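Local structure of putative amidohydrolase (3MKV) at residues 117-122 with 404-409; 172-177 with 217-222; 367-372 with 377-382. The protein probably acts as a prolidase, a zinc-containing hydrolase of the amidohydrolase superfamily that cleaves dipeptides with a C-terminal proline. All coordinates share one frame; numbering follows the deposited sequence.

Following the chain from the N terminus, the end of helix 113-120 comes first; it waits 282 residues for its partner, the hairpin at 404-409, so contact 1 closes a loop that encloses the other two. Inside that loop, contact 2 joins helices 174-187 and 214-225, the helices that come before and after the carboxylated zinc ligand Lys193 in the chain. Contact 3 follows in series and is very local, folding 367-372 back onto 377-382. Contacts 1 and 3 touch, with centres 13 Å apart, because strands 380-383 and 403-406 are sheet neighbours. Contact 2 stands alone among the helices, its centre about 35 Å from theirs.

Contact 1 of 3, residues 117-122 with 404-409; sequences QAVESG and VMKDGR
Glu120, in the last turn of helix 113-120, and Asp407, in the type I' turn of a two-residue beta hairpin, face each other with their CA atoms 9.7 Å apart, so side chains and a water must span the gap. Water 1 sits between the carboxylates, 3.1 Å from Glu120 OE1 and 3.1 Å from Asp407 OD2, although other acceptors compete for its protons. A bend at chi2 (-57°) brings the Glu120 carboxylate over toward the hairpin. The two carboxylate planes are turned 74° from each other, and Glu120 OE1 stays 4.2 Å from Asp407 OD1. Lys406 reaches over from the hairpin fully extended, with CG anti to the backbone N (chi1 160°). It is modelled in two conformations; in the one described, NZ bonds to Gly126 O and passes 4.3 Å from Glu120 OE2, too far for a salt bridge, while its approach to Val119 CG1 is too short to trust. Asp407 OD2, in turn, has its salt bridge with Arg128. With Arg128 and Lys406 close by, the repulsion between the two carboxylates is probably tempered, and the helix end meets the hairpin through one water and long charge-to-charge approaches rather than direct bonds.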
# COMPACT_ATOMS: atom_id res chain seq x y z
N GLN A 117 32.46 -12.79 2.10
CA GLN A 117 32.59 -14.10 1.45
C GLN A 117 33.49 -13.99 0.22
O GLN A 117 34.35 -14.84 0.02
CB GLN A 117 31.21 -14.68 1.11
CG GLN A 117 30.86 -14.68 -0.37
CD GLN A 117 31.22 -15.99 -1.06
OE1 GLN A 117 31.08 -17.07 -0.48
NE2 GLN A 117 31.68 -15.89 -2.30
N ALA A 118 33.31 -12.94 -0.57
CA ALA A 118 34.14 -12.69 -1.73
C ALA A 118 35.65 -12.79 -1.42
O ALA A 118 36.41 -13.44 -2.15
CB ALA A 118 33.81 -11.33 -2.29
N VAL A 119 36.08 -12.14 -0.34
CA VAL A 119 37.46 -12.26 0.12
C VAL A 119 37.82 -13.67 0.59
O VAL A 119 38.85 -14.21 0.23
CB VAL A 119 37.79 -11.29 1.29
CG1 VAL A 119 39.21 -11.53 1.78
CG2 VAL A 119 37.64 -9.84 0.87
N GLU A 120 36.97 -14.26 1.43
CA GLU A 120 37.35 -15.54 2.01
C GLU A 120 37.42 -16.64 0.95
O GLU A 120 38.23 -17.56 1.07
CB GLU A 120 36.45 -15.93 3.18
CG GLU A 120 36.67 -15.07 4.43
CD GLU A 120 38.12 -15.09 4.94
OE1 GLU A 120 38.55 -16.17 5.40
OE2 GLU A 120 38.81 -14.04 4.88
N SER A 121 36.59 -16.53 -0.08
CA SER A 121 36.60 -17.51 -1.17
C SER A 121 37.73 -17.24 -2.17
O SER A 121 37.92 -17.99 -3.13
CB SER A 121 35.26 -17.52 -1.89
OG SER A 121 35.14 -16.38 -2.73
N GLY A 122 38.48 -16.16 -1.95
CA GLY A 122 39.56 -15.79 -2.86
C GLY A 122 39.11 -15.11 -4.14
O GLY A 122 39.93 -14.82 -5.01
N VAL A 404 53.96 -9.79 2.74
CA VAL A 404 52.65 -9.75 3.39
C VAL A 404 51.94 -11.10 3.28
O VAL A 404 51.62 -11.55 2.19
CB VAL A 404 51.73 -8.66 2.79
CG1 VAL A 404 50.36 -8.69 3.47
CG2 VAL A 404 52.37 -7.27 2.92
N MET A 405 51.71 -11.73 4.43
CA MET A 405 51.14 -13.07 4.48
C MET A 405 49.80 -13.02 5.21
O MET A 405 49.73 -12.55 6.34
CB MET A 405 52.10 -14.03 5.21
CG MET A 405 51.63 -15.48 5.29
SD MET A 405 52.85 -16.66 5.95
CE MET A 405 52.34 -16.85 7.63
N LYS A 406 48.74 -13.51 4.57
CA LYS A 406 47.43 -13.62 5.17
C LYS A 406 46.95 -15.04 5.06
O LYS A 406 46.95 -15.57 3.97
CB LYS A 406 46.44 -12.65 4.52
CG LYS A 406 44.97 -13.01 4.72
CD LYS A 406 44.09 -12.25 3.73
CE LYS A 406 42.72 -12.89 3.58
NZ LYS A 406 41.90 -12.19 2.56
N ASP A 407 46.52 -15.65 6.16
CA ASP A 407 46.04 -17.03 6.15
C ASP A 407 47.09 -17.99 5.57
O ASP A 407 46.73 -18.94 4.86
CB ASP A 407 44.74 -17.17 5.34
CG ASP A 407 43.53 -16.63 6.09
OD1 ASP A 407 42.71 -15.93 5.45
OD2 ASP A 407 43.40 -16.91 7.30
N GLY A 408 48.36 -17.75 5.89
CA GLY A 408 49.43 -18.64 5.43
C GLY A 408 49.73 -18.61 3.93
O GLY A 408 50.38 -19.51 3.41
N ARG A 409 49.24 -17.58 3.24
CA ARG A 409 49.57 -17.40 1.83
C ARG A 409 50.23 -16.05 1.66
O ARG A 409 49.95 -15.12 2.40
CB ARG A 409 48.32 -17.49 0.95
CG ARG A 409 47.39 -18.65 1.27
CD ARG A 409 46.36 -18.90 0.17
NE ARG A 409 46.93 -19.62 -0.96
CZ ARG A 409 46.23 -20.38 -1.80
NH1 ARG A 409 44.92 -20.53 -1.63
NH2 ARG A 409 46.83 -21.01 -2.81
O HOH W 1 40.49 -16.12 7.88

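Contact 2 of 3, residues 172-177 with 217-222; sequences DGVDEV and IRAIVA
Val174 and Val177, one turn apart at the start of helix 174-187, pack against Ala219 and Ile220 of helix 214-225, a helix-to-helix contact consistent with the outer layer of the TIM-barrel fold to which amidohydrolases belong. The backbones run close: the CA atoms of Val174 and Ala219 are 6.3 Å apart, those of Val177 and Ile220 6.4 Å. A small residue makes that possible. Ala219 points its methyl at the first helix, into the shallow groove between the two valines. On one flank, CB of Ala219 meets CG1 of Val174 at 3.8 Å; on the other, it lies 4.3 Å from CG2 of Val177. Val174 holds CG1 anti to its own backbone N (chi1 176°), which puts this branch, and not CG2, against the alanine methyl.

Val177 is the second bump, its CB directed toward the other helix. Ile220 starts off across the line of approach, yet its long arm swings back, and the two side chains cross at about a right angle. CG1 of Ile220 settles 3.7 Å from CB of Val177, and CD1 continues past the same atom at 3.8 Å. Val177 CG2 also leans on Ile220 CG1, so this methyl borders both the isoleucine and, more loosely, the alanine. Val231, in the loop beyond, touches Ile220 as well.

Gly173 occupies the N-cap position and gives its N-H to Glu216, a polar tie beside the apolar seam. Asp172 and Glu176 face another copy of the protein, forming salt bridges to Arg182 and Arg179 of the third subunit. Behind the valines, Asp172 N donates to Glu176 OE2 at 2.9 Å, nearly straight at 166° but well above the carboxylate plane.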
# COMPACT_ATOMS: atom_id res chain seq x y z
N ASP A 172 13.85 4.04 13.60
CA ASP A 172 13.44 4.75 14.81
C ASP A 172 12.50 3.90 15.61
O ASP A 172 11.60 3.25 15.07
CB ASP A 172 12.74 6.06 14.45
CG ASP A 172 13.60 6.98 13.61
OD1 ASP A 172 14.44 7.73 14.16
OD2 ASP A 172 13.42 6.96 12.38
N GLY A 173 12.71 3.89 16.92
CA GLY A 173 11.83 3.19 17.81
C GLY A 173 12.32 1.79 18.04
O GLY A 173 12.89 1.17 17.15
N VAL A 174 12.08 1.31 19.26
CA VAL A 174 12.56 0.01 19.71
C VAL A 174 12.23 -1.11 18.74
O VAL A 174 13.06 -1.98 18.48
CB VAL A 174 12.02 -0.31 21.11
CG1 VAL A 174 12.43 -1.67 21.52
CG2 VAL A 174 12.54 0.71 22.11
N ASP A 175 11.02 -1.08 18.19
CA ASP A 175 10.61 -2.14 17.28
C ASP A 175 11.41 -2.07 15.99
O ASP A 175 11.91 -3.08 15.51
CB ASP A 175 9.10 -2.10 17.00
CG ASP A 175 8.28 -2.70 18.13
OD1 ASP A 175 7.04 -2.61 18.07
OD2 ASP A 175 8.88 -3.26 19.08
N GLU A 176 11.53 -0.87 15.42
CA GLU A 176 12.29 -0.70 14.19
C GLU A 176 13.76 -1.07 14.36
O GLU A 176 14.36 -1.66 13.47
CB GLU A 176 12.18 0.73 13.67
CG GLU A 176 10.91 1.02 12.90
CD GLU A 176 11.01 2.26 12.03
OE1 GLU A 176 9.95 2.84 11.71
OE2 GLU A 176 12.14 2.67 11.67
N VAL A 177 14.35 -0.74 15.51
CA VAL A 177 15.77 -1.00 15.71
C VAL A 177 16.05 -2.45 16.08
O VAL A 177 17.14 -2.96 15.84
CB VAL A 177 16.43 -0.02 16.73
CG1 VAL A 177 16.17 1.40 16.31
CG2 VAL A 177 15.90 -0.27 18.15
N ILE A 217 19.11 2.33 22.21
CA ILE A 217 20.47 1.81 22.37
C ILE A 217 20.46 0.49 23.12
O ILE A 217 21.05 -0.49 22.67
CB ILE A 217 21.39 2.79 23.10
CG1 ILE A 217 21.57 4.08 22.30
CG2 ILE A 217 22.76 2.15 23.40
CD1 ILE A 217 22.45 5.12 23.00
N ARG A 218 19.79 0.47 24.27
CA ARG A 218 19.70 -0.75 25.08
C ARG A 218 19.01 -1.90 24.34
O ARG A 218 19.41 -3.05 24.48
CB ARG A 218 19.02 -0.47 26.43
CG ARG A 218 19.77 0.53 27.31
CD ARG A 218 19.24 0.54 28.75
NE ARG A 218 18.09 1.42 28.91
CZ ARG A 218 18.14 2.65 29.40
NH1 ARG A 218 19.30 3.17 29.81
NH2 ARG A 218 17.04 3.37 29.48
N ALA A 219 17.98 -1.60 23.54
CA ALA A 219 17.39 -2.65 22.70
C ALA A 219 18.39 -3.19 21.68
O ALA A 219 18.48 -4.39 21.47
CB ALA A 219 16.13 -2.16 22.00
N ILE A 220 19.14 -2.29 21.05
CA ILE A 220 20.13 -2.67 20.04
C ILE A 220 21.24 -3.54 20.65
O ILE A 220 21.58 -4.59 20.11
CB ILE A 220 20.73 -1.43 19.31
CG1 ILE A 220 19.67 -0.75 18.43
CG2 ILE A 220 21.87 -1.85 18.41
CD1 ILE A 220 19.95 0.71 18.10
N VAL A 221 21.79 -3.10 21.78
CA VAL A 221 22.83 -3.86 22.47
C VAL A 221 22.35 -5.27 22.89
O VAL A 221 23.07 -6.26 22.72
CB VAL A 221 23.35 -3.09 23.71
CG1 VAL A 221 24.33 -3.93 24.45
CG2 VAL A 221 23.99 -1.75 23.30
N ALA A 222 21.14 -5.37 23.42
CA ALA A 222 20.58 -6.66 23.82
C ALA A 222 20.44 -7.60 22.62
O ALA A 222 20.81 -8.77 22.69
CB ALA A 222 19.26 -6.47 24.50

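Contact 3 of 3, residues 367-372 with 377-382; sequences DKLGRI and HADVLV
Lys368 and His377 carry the direct hydrogen bonds, both converging on a single carbonyl. Lys368 O accepts from the backbone N of His377 at 3.1 Å, almost straight at 175°, and from the ring atom His377 ND1 at 3.1 Å, more bent at 148°. The donors arrive from opposite faces of the carbonyl plane, so one residue pinches the oxygen with its backbone and its imidazole. The ring can fold back this way because CG stands anti to the carbonyl carbon (chi1 -72°), and the bond to ND1 limits its rotation. ND1 therefore carries a proton.

Water adds a second layer. Water 3 donates to Arg371 O and, at 2.9 Å, to His377 O, while water 2 weakly links Gly370 N with Asp379 O. Past His377 the chain makes an inverse gamma turn centred on Ala378 before entering strand 380-383. That strand lies antiparallel between strands 56-63 and 403-406, in a sheet that continues through 56-63 to 102-107 and 128-131, probably where the accessory beta region of amidohydrolases meets the barrel.

Van der Waals packing surrounds the imidazole. Leu369 CD2 approaches it obliquely, 3.3 Å from His377 ND1 and 3.6 Å from His377 CB, and the same methyl lies 3.7 Å from Asp379 OD2. Lys368, bent at chi3 and chi4, brings NZ 3.7 Å from His377 CE1, and Phe33 also meets the ring. The apolar pair is Ile372 CD1 and Val380 CG1, looser at 4.4 Å, with Ile57 of strand 56-63 touching both residues.

Charge plays out beyond the two segments. Asp379 gives OD2 to a salt bridge with Arg128, and its OD1 accepts from the backbone N of Asp407.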
# COMPACT_ATOMS: atom_id res chain seq x y z
N ASP A 367 44.89 -14.10 20.84
CA ASP A 367 45.67 -15.31 20.60
C ASP A 367 45.38 -15.93 19.24
O ASP A 367 46.06 -16.87 18.83
CB ASP A 367 45.43 -16.35 21.70
CG ASP A 367 46.10 -15.97 22.99
OD1 ASP A 367 45.41 -15.49 23.91
OD2 ASP A 367 47.34 -16.15 23.08
N LYS A 368 44.36 -15.40 18.58
CA LYS A 368 44.01 -15.83 17.23
C LYS A 368 44.52 -14.86 16.16
O LYS A 368 44.76 -15.25 15.03
CB LYS A 368 42.50 -16.01 17.11
CG LYS A 368 42.00 -17.42 17.40
CD LYS A 368 40.48 -17.42 17.58
CE LYS A 368 39.81 -18.58 16.84
NZ LYS A 368 39.62 -18.30 15.37
N LEU A 369 44.66 -13.58 16.53
CA LEU A 369 45.24 -12.58 15.65
C LEU A 369 46.08 -11.58 16.47
O LEU A 369 46.06 -11.62 17.70
CB LEU A 369 44.14 -11.82 14.88
CG LEU A 369 43.13 -12.55 13.98
CD1 LEU A 369 42.03 -11.60 13.53
CD2 LEU A 369 43.78 -13.21 12.78
N GLY A 370 46.81 -10.70 15.79
CA GLY A 370 47.61 -9.66 16.43
C GLY A 370 48.85 -10.13 17.17
O GLY A 370 49.57 -9.32 17.75
N ARG A 371 49.09 -11.44 17.17
CA ARG A 371 50.24 -12.03 17.86
C ARG A 371 50.72 -13.27 17.10
O ARG A 371 49.94 -14.16 16.77
CB ARG A 371 49.85 -12.45 19.28
CG ARG A 371 49.87 -11.33 20.32
CD ARG A 371 51.12 -11.39 21.20
NE ARG A 371 51.36 -12.73 21.73
CZ ARG A 371 52.05 -13.00 22.84
NH1 ARG A 371 52.57 -12.02 23.57
NH2 ARG A 371 52.21 -14.26 23.23
N ILE A 372 52.03 -13.33 16.84
CA ILE A 372 52.61 -14.52 16.22
C ILE A 372 52.86 -15.62 17.27
O ILE A 372 53.94 -15.70 17.85
CB ILE A 372 53.92 -14.18 15.48
CG1 ILE A 372 53.62 -13.31 14.26
CG2 ILE A 372 54.63 -15.45 15.05
CD1 ILE A 372 54.82 -12.53 13.78
N HIS A 377 46.41 -17.33 13.46
CA HIS A 377 46.37 -17.23 12.00
C HIS A 377 47.72 -16.78 11.47
O HIS A 377 48.34 -15.86 12.02
CB HIS A 377 45.26 -16.27 11.54
CG HIS A 377 43.88 -16.82 11.70
ND1 HIS A 377 43.07 -16.48 12.77
CD2 HIS A 377 43.17 -17.69 10.95
CE1 HIS A 377 41.92 -17.12 12.66
NE2 HIS A 377 41.95 -17.86 11.56
N ALA A 378 48.18 -17.43 10.41
CA ALA A 378 49.44 -17.05 9.79
C ALA A 378 49.23 -15.80 8.96
O ALA A 378 49.30 -15.82 7.73
CB ALA A 378 50.00 -18.18 8.94
N ASP A 379 48.94 -14.71 9.67
CA ASP A 379 48.93 -13.37 9.10
C ASP A 379 50.24 -12.74 9.54
O ASP A 379 50.39 -12.36 10.70
CB ASP A 379 47.76 -12.54 9.64
CG ASP A 379 46.39 -13.12 9.28
OD1 ASP A 379 46.32 -14.23 8.69
OD2 ASP A 379 45.38 -12.46 9.58
N VAL A 380 51.19 -12.65 8.62
CA VAL A 380 52.54 -12.23 8.97
C VAL A 380 53.05 -11.14 8.05
O VAL A 380 52.80 -11.16 6.85
CB VAL A 380 53.55 -13.41 8.91
CG1 VAL A 380 54.92 -12.95 9.36
CG2 VAL A 380 53.07 -14.56 9.75
N LEU A 381 53.78 -10.19 8.61
CA LEU A 381 54.47 -9.18 7.82
C LEU A 381 55.99 -9.30 7.99
O LEU A 381 56.48 -9.76 9.03
CB LEU A 381 54.05 -7.77 8.25
CG LEU A 381 52.57 -7.40 8.29
CD1 LEU A 381 52.43 -5.88 8.42
CD2 LEU A 381 51.87 -7.93 7.04
N VAL A 382 56.72 -8.87 6.97
CA VAL A 382 58.15 -8.65 7.11
C VAL A 382 58.43 -7.19 6.77
O VAL A 382 58.11 -6.73 5.69
CB VAL A 382 58.98 -9.57 6.18
CG1 VAL A 382 60.37 -8.98 5.96
CG2 VAL A 382 59.06 -10.95 6.77
O HOH W 2 48.69 -11.78 13.48
O HOH W 3 48.07 -14.11 14.34